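Local structure of nitrogenase molybdenum-iron protein alpha chain (Clostridium pasteurianum, 4WES) at residues K67-S80 with L99-Q111. The protein forms, with the beta chain, the molybdenum-iron component of nitrogenase, which reduces dinitrogen to ammonium at an iron-sulfur-molybdenum cofactor. Numbering follows the deposited sequence.
Sequences KDMVHITHGPIGCS and LNFNEYVFSTDMQ. With CLF (Fe(8)-S(7) cluster), chain H.
With chi1 at -174°, H74 sets CG opposite its backbone N and beside its own carbonyl carbon, while T108 tucks OG1 between its backbone N and carbonyl carbon (chi1 55°); H74 ND1 and T108 OG1 thereby meet in a 2.8 Å hydrogen bond at the edge of the imidazole. The same hydroxyl accepts a longer bond from G75 N. In one of its two deposited conformers M110, bent at its last torsion, lays SD over one face of the H74 ring, 3.9 Å from its centroid, in a sulfur-aromatic contact. D152 OD2 is hydrogen-bonded to H74 NE2; both nitrogens of this buried imidazole are thus engaged, which should hold its rotation. At the other end of the contact V70 splits its branches between two phenyl rings: CG2 sits over a face of F101, 3.8 Å from the centroid, and CG1 over a face of F106. F101 N closes this end with a hydrogen bond to K67 O, in the carbonyl plane. Strands 69-74 and 106-107 run parallel, the neighbouring strands of a beta-alpha-beta unit; T73 N bonds to F106 O, and T73 O receives T108 N at 3.0 Å. A water takes over between H71 O and F106 N. Within this chain 106-107 is an outermost strand, but F106 and S107 also pair antiparallel with a strand of the beta chain, carrying the sheet across the subunit interface. Beyond the strand, M110 N gives G75 O a nearly straight 2.9 Å bond, approaching from above the carbonyl plane. The chain then enters helix 77-81, where C79 SG bridges irons FE4 and FE5 of the [8Fe-7S] cluster, 2.3 Å from each, and P76 CB, just before it, lies 3.5 Å from cluster sulfur S2B. D109, beside I77, makes salt bridges to R16 and K21 of the beta chain.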
loop_
_atom_site.group_PDB
_atom_site.type_symbol
_atom_site.label_atom_id
_atom_site.label_comp_id
_atom_site.label_asym_id
_atom_site.label_seq_id
_atom_site.Cartn_x
_atom_site.Cartn_y
_atom_site.Cartn_z
ATOM N N LYS A 67 -20.237 -3.094 27.996
ATOM C CA LYS A 67 -19.052 -3.704 27.418
ATOM C C LYS A 67 -18.624 -5.004 28.050
ATOM O O LYS A 67 -17.824 -5.726 27.472
ATOM C CB LYS A 67 -17.901 -2.697 27.480
ATOM C CG LYS A 67 -17.456 -2.371 28.906
ATOM C CD LYS A 67 -16.639 -1.112 29.013
ATOM C CE LYS A 67 -16.448 -0.721 30.450
ATOM N NZ LYS A 67 -15.643 0.512 30.581
ATOM N N ASP A 68 -19.101 -5.284 29.276
ATOM C CA ASP A 68 -18.702 -6.519 29.985
ATOM C C ASP A 68 -19.868 -7.495 30.091
ATOM O O ASP A 68 -19.793 -8.482 30.848
ATOM C CB ASP A 68 -18.072 -6.223 31.342
ATOM C CG ASP A 68 -18.986 -5.482 32.291
ATOM O OD1 ASP A 68 -20.086 -5.061 31.907
ATOM O OD2 ASP A 68 -18.547 -5.324 33.432
ATOM N N MET A 69 -20.899 -7.264 29.279
ATOM C CA MET A 69 -21.988 -8.193 29.062
ATOM C C MET A 69 -21.823 -8.839 27.700
ATOM O O MET A 69 -21.547 -8.119 26.740
ATOM C CB MET A 69 -23.303 -7.401 29.202
ATOM C CG MET A 69 -24.617 -8.093 28.971
ATOM S SD MET A 69 -25.929 -7.003 29.571
ATOM C CE MET A 69 -27.324 -7.997 28.984
ATOM N N VAL A 70 -21.965 -10.166 27.611
ATOM C CA VAL A 70 -21.935 -10.837 26.298
ATOM C C VAL A 70 -23.335 -10.790 25.697
ATOM O O VAL A 70 -24.274 -11.297 26.267
ATOM C CB VAL A 70 -21.404 -12.284 26.412
ATOM C CG1 VAL A 70 -21.689 -13.068 25.135
ATOM C CG2 VAL A 70 -19.931 -12.273 26.720
ATOM N N HIS A 71 -23.447 -10.129 24.534
ATOM C CA HIS A 71 -24.728 -9.952 23.870
ATOM C C HIS A 71 -24.887 -10.959 22.739
ATOM O O HIS A 71 -24.191 -10.885 21.743
ATOM C CB HIS A 71 -24.832 -8.521 23.306
ATOM C CG HIS A 71 -24.633 -7.473 24.345
ATOM N ND1 HIS A 71 -25.581 -7.151 25.282
ATOM C CD2 HIS A 71 -23.568 -6.678 24.569
ATOM C CE1 HIS A 71 -25.085 -6.202 26.059
ATOM N NE2 HIS A 71 -23.881 -5.885 25.628
ATOM N N ILE A 72 -25.770 -11.938 22.944
ATOM C CA ILE A 72 -25.969 -13.015 21.974
ATOM C C ILE A 72 -27.214 -12.753 21.153
ATOM O O ILE A 72 -28.327 -12.715 21.689
ATOM C CB ILE A 72 -26.090 -14.400 22.648
ATOM C CG1 ILE A 72 -24.880 -14.686 23.560
ATOM C CG2 ILE A 72 -26.244 -15.475 21.581
ATOM C CD1 ILE A 72 -24.988 -16.011 24.312
ATOM N N THR A 73 -27.028 -12.561 19.847
ATOM C CA THR A 73 -28.168 -12.461 18.941
ATOM C C THR A 73 -28.690 -13.864 18.639
ATOM O O THR A 73 -27.950 -14.700 18.140
ATOM C CB THR A 73 -27.753 -11.788 17.624
ATOM O OG1 THR A 73 -27.233 -10.482 17.943
ATOM C CG2 THR A 73 -28.892 -11.721 16.648
ATOM N N HIS A 74 -29.962 -14.078 18.957
ATOM C CA HIS A 74 -30.594 -15.353 18.634
ATOM C C HIS A 74 -31.299 -15.193 17.274
ATOM O O HIS A 74 -32.385 -14.619 17.194
ATOM C CB HIS A 74 -31.559 -15.792 19.725
ATOM C CG HIS A 74 -32.120 -17.155 19.497
ATOM N ND1 HIS A 74 -31.372 -18.213 19.026
ATOM C CD2 HIS A 74 -33.384 -17.604 19.652
ATOM C CE1 HIS A 74 -32.154 -19.277 18.966
ATOM N NE2 HIS A 74 -33.372 -18.936 19.355
ATOM N N GLY A 75 -30.624 -15.621 16.209
ATOM C CA GLY A 75 -31.131 -15.371 14.862
ATOM C C GLY A 75 -30.140 -15.910 13.876
ATOM O O GLY A 75 -29.089 -16.428 14.250
ATOM N N PRO A 76 -30.486 -15.818 12.573
ATOM C CA PRO A 76 -29.519 -16.085 11.527
ATOM C C PRO A 76 -28.454 -14.984 11.506
ATOM O O PRO A 76 -28.502 -14.039 12.309
ATOM C CB PRO A 76 -30.378 -16.200 10.254
ATOM C CG PRO A 76 -31.810 -15.957 10.698
ATOM C CD PRO A 76 -31.697 -15.225 12.027
ATOM N N ILE A 77 -27.433 -15.144 10.680
ATOM C CA ILE A 77 -26.181 -14.447 10.975
ATOM C C ILE A 77 -26.200 -12.931 10.751
ATOM O O ILE A 77 -25.413 -12.235 11.420
ATOM C CB ILE A 77 -25.004 -15.079 10.179
ATOM C CG1 ILE A 77 -23.655 -14.700 10.792
ATOM C CG2 ILE A 77 -25.067 -14.711 8.698
ATOM C CD1 ILE A 77 -23.480 -15.171 12.231
ATOM N N GLY A 78 -27.008 -12.435 9.815
ATOM C CA GLY A 78 -26.921 -11.033 9.503
ATOM C C GLY A 78 -27.269 -10.110 10.644
ATOM O O GLY A 78 -26.586 -9.111 10.877
ATOM N N CYS A 79 -28.353 -10.428 11.344
ATOM C CA CYS A 79 -28.638 -9.579 12.525
ATOM C C CYS A 79 -27.429 -9.345 13.398
ATOM O O CYS A 79 -27.242 -8.275 13.964
ATOM C CB CYS A 79 -29.784 -10.184 13.319
ATOM S SG CYS A 79 -31.226 -10.693 12.366
ATOM N N SER A 80 -26.609 -10.397 13.560
ATOM C CA SER A 80 -25.363 -10.255 14.328
ATOM C C SER A 80 -24.301 -9.469 13.546
ATOM O O SER A 80 -23.767 -8.483 14.039
ATOM C CB SER A 80 -24.860 -11.662 14.661
ATOM O OG SER A 80 -23.664 -11.599 15.435
ATOM N N LEU A 99 -13.386 -6.509 31.615
ATOM C CA LEU A 99 -13.776 -7.122 30.346
ATOM C C LEU A 99 -14.299 -6.107 29.353
ATOM O O LEU A 99 -14.953 -5.140 29.696
ATOM C CB LEU A 99 -14.833 -8.196 30.593
ATOM C CG LEU A 99 -14.406 -9.389 31.446
ATOM C CD1 LEU A 99 -15.644 -10.218 31.823
ATOM C CD2 LEU A 99 -13.348 -10.220 30.736
ATOM N N ASN A 100 -14.073 -6.403 28.072
ATOM C CA ASN A 100 -14.557 -5.537 27.003
ATOM C C ASN A 100 -14.795 -6.394 25.774
ATOM O O ASN A 100 -13.840 -6.907 25.191
ATOM C CB ASN A 100 -13.505 -4.464 26.691
ATOM C CG ASN A 100 -13.821 -3.659 25.453
ATOM O OD1 ASN A 100 -14.980 -3.581 25.025
ATOM N ND2 ASN A 100 -12.775 -3.108 24.847
ATOM N N PHE A 101 -16.062 -6.547 25.383
ATOM C CA PHE A 101 -16.415 -7.361 24.216
ATOM C C PHE A 101 -16.780 -6.529 22.989
ATOM O O PHE A 101 -17.337 -7.071 22.011
ATOM C CB PHE A 101 -17.541 -8.328 24.570
ATOM C CG PHE A 101 -17.206 -9.221 25.746
ATOM C CD1 PHE A 101 -16.262 -10.209 25.637
ATOM C CD2 PHE A 101 -17.806 -9.032 26.987
ATOM C CE1 PHE A 101 -15.907 -10.995 26.704
ATOM C CE2 PHE A 101 -17.458 -9.837 28.066
ATOM C CZ PHE A 101 -16.502 -10.811 27.923
ATOM N N ASN A 102 -16.414 -5.251 22.969
ATOM C CA ASN A 102 -16.724 -4.383 21.800
ATOM C C ASN A 102 -16.283 -4.903 20.488
ATOM O O ASN A 102 -16.892 -4.553 19.470
ATOM C CB ASN A 102 -16.017 -2.987 21.896
ATOM C CG ASN A 102 -16.958 -1.869 22.300
ATOM O OD1 ASN A 102 -17.819 -2.056 23.165
ATOM N ND2 ASN A 102 -16.801 -0.639 21.708
ATOM N N GLU A 103 -15.179 -5.657 20.452
ATOM C CA GLU A 103 -14.569 -6.070 19.198
ATOM C C GLU A 103 -15.191 -7.342 18.646
ATOM O O GLU A 103 -14.752 -7.816 17.610
ATOM C CB GLU A 103 -13.055 -6.223 19.367
ATOM C CG GLU A 103 -12.359 -4.933 19.772
ATOM C CD GLU A 103 -11.067 -5.067 20.552
ATOM O OE1 GLU A 103 -10.246 -4.124 20.486
ATOM O OE2 GLU A 103 -10.886 -6.080 21.265
ATOM N N TYR A 104 -16.200 -7.881 19.317
ATOM C CA TYR A 104 -16.783 -9.167 19.001
ATOM C C TYR A 104 -18.263 -9.036 18.696
ATOM O O TYR A 104 -18.923 -8.160 19.230
ATOM C CB TYR A 104 -16.669 -10.152 20.176
ATOM C CG TYR A 104 -15.272 -10.431 20.619
ATOM C CD1 TYR A 104 -14.572 -11.533 20.169
ATOM C CD2 TYR A 104 -14.616 -9.602 21.528
ATOM C CE1 TYR A 104 -13.274 -11.789 20.598
ATOM C CE2 TYR A 104 -13.328 -9.862 21.948
ATOM C CZ TYR A 104 -12.663 -10.964 21.505
ATOM O OH TYR A 104 -11.385 -11.195 21.938
ATOM N N VAL A 105 -18.796 -9.953 17.881
ATOM C CA VAL A 105 -20.243 -10.206 17.875
ATOM C C VAL A 105 -20.490 -11.692 18.084
ATOM O O VAL A 105 -19.736 -12.548 17.592
ATOM C CB VAL A 105 -20.951 -9.713 16.596
ATOM C CG1 VAL A 105 -21.014 -8.195 16.580
ATOM C CG2 VAL A 105 -20.317 -10.258 15.319
ATOM N N PHE A 106 -21.593 -11.953 18.785
ATOM C CA PHE A 106 -21.957 -13.295 19.222
ATOM C C PHE A 106 -23.345 -13.641 18.721
ATOM O O PHE A 106 -24.242 -12.827 18.828
ATOM C CB PHE A 106 -21.973 -13.330 20.747
ATOM C CG PHE A 106 -20.660 -12.976 21.386
ATOM C CD1 PHE A 106 -19.640 -13.905 21.437
ATOM C CD2 PHE A 106 -20.440 -11.733 21.911
ATOM C CE1 PHE A 106 -18.447 -13.569 22.021
ATOM C CE2 PHE A 106 -19.249 -11.395 22.538
ATOM C CZ PHE A 106 -18.243 -12.314 22.561
ATOM N N SER A 107 -23.536 -14.873 18.255
ATOM C CA SER A 107 -24.869 -15.250 17.835
ATOM C C SER A 107 -25.032 -16.748 17.799
ATOM O O SER A 107 -24.079 -17.531 17.930
ATOM C CB SER A 107 -25.156 -14.722 16.461
ATOM O OG SER A 107 -24.440 -15.471 15.500
ATOM N N THR A 108 -26.300 -17.178 17.638
ATOM C CA THR A 108 -26.604 -18.590 17.497
ATOM C C THR A 108 -26.627 -19.031 16.040
ATOM O O THR A 108 -26.776 -20.222 15.779
ATOM C CB THR A 108 -27.953 -18.919 18.133
ATOM O OG1 THR A 108 -28.951 -18.074 17.554
ATOM C CG2 THR A 108 -27.908 -18.727 19.649
ATOM N N ASP A 109 -26.428 -18.105 15.083
ATOM C CA ASP A 109 -26.222 -18.486 13.690
ATOM C C ASP A 109 -27.264 -19.529 13.237
ATOM O O ASP A 109 -26.932 -20.598 12.764
ATOM C CB ASP A 109 -24.785 -19.000 13.508
ATOM C CG ASP A 109 -24.372 -19.292 12.091
ATOM O OD1 ASP A 109 -24.986 -18.786 11.119
ATOM O OD2 ASP A 109 -23.366 -20.021 11.961
ATOM N N MET A 110 -28.535 -19.164 13.397
ATOM C CA MET A 110 -29.603 -20.115 13.157
ATOM C C MET A 110 -29.559 -20.638 11.718
ATOM O O MET A 110 -29.308 -19.886 10.760
ATOM C CB MET A 110 -30.949 -19.476 13.512
ATOM C CG MET A 110 -31.191 -19.213 15.011
ATOM S SD MET A 110 -32.724 -18.302 15.428
ATOM C CE MET A 110 -33.934 -19.175 14.461
ATOM N N GLN A 111 -29.814 -21.935 11.640
ATOM C CA GLN A 111 -29.855 -22.667 10.382
ATOM C C GLN A 111 -31.272 -23.171 10.121
ATOM O O GLN A 111 -32.167 -23.018 10.970
ATOM C CB GLN A 111 -28.882 -23.854 10.468
ATOM C CG GLN A 111 -27.455 -23.471 10.756
ATOM C CD GLN A 111 -26.861 -22.719 9.602
ATOM O OE1 GLN A 111 -26.713 -23.269 8.498
ATOM N NE2 GLN A 111 -26.488 -21.477 9.818
HETATM FE FE1 CLF H . -35.280 -8.891 11.325
HETATM FE FE2 CLF H . -33.709 -7.789 9.727
HETATM FE FE3 CLF H . -33.990 -6.585 12.198
HETATM FE FE4 CLF H . -32.716 -8.956 11.866
HETATM S S1 CLF H . -33.722 -10.236 10.120
HETATM S S2A CLF H . -35.581 -6.723 10.515
HETATM S S4A CLF H . -32.037 -6.933 11.067
HETATM S S3A CLF H . -34.360 -8.527 13.437
HETATM FE FE5 CLF H . -30.304 -10.819 10.252
HETATM FE FE6 CLF H . -32.418 -12.983 8.270
HETATM FE FE7 CLF H . -30.342 -11.326 7.559
HETATM FE FE8 CLF H . -32.517 -9.846 8.125
HETATM S S2B CLF H . -30.380 -12.818 9.308
HETATM S S3B CLF H . -32.412 -11.462 6.527
HETATM S S4B CLF H . -30.323 -9.254 8.578
HETATM O O HOH W 1 -22.811 -9.435 19.958
HETATM O O HOH W 2 -24.548 -10.218 17.631
HETATM O O HOH W 3 -27.372 -18.022 9.980
HETATM O O HOH W 4 -21.906 -13.912 15.344
#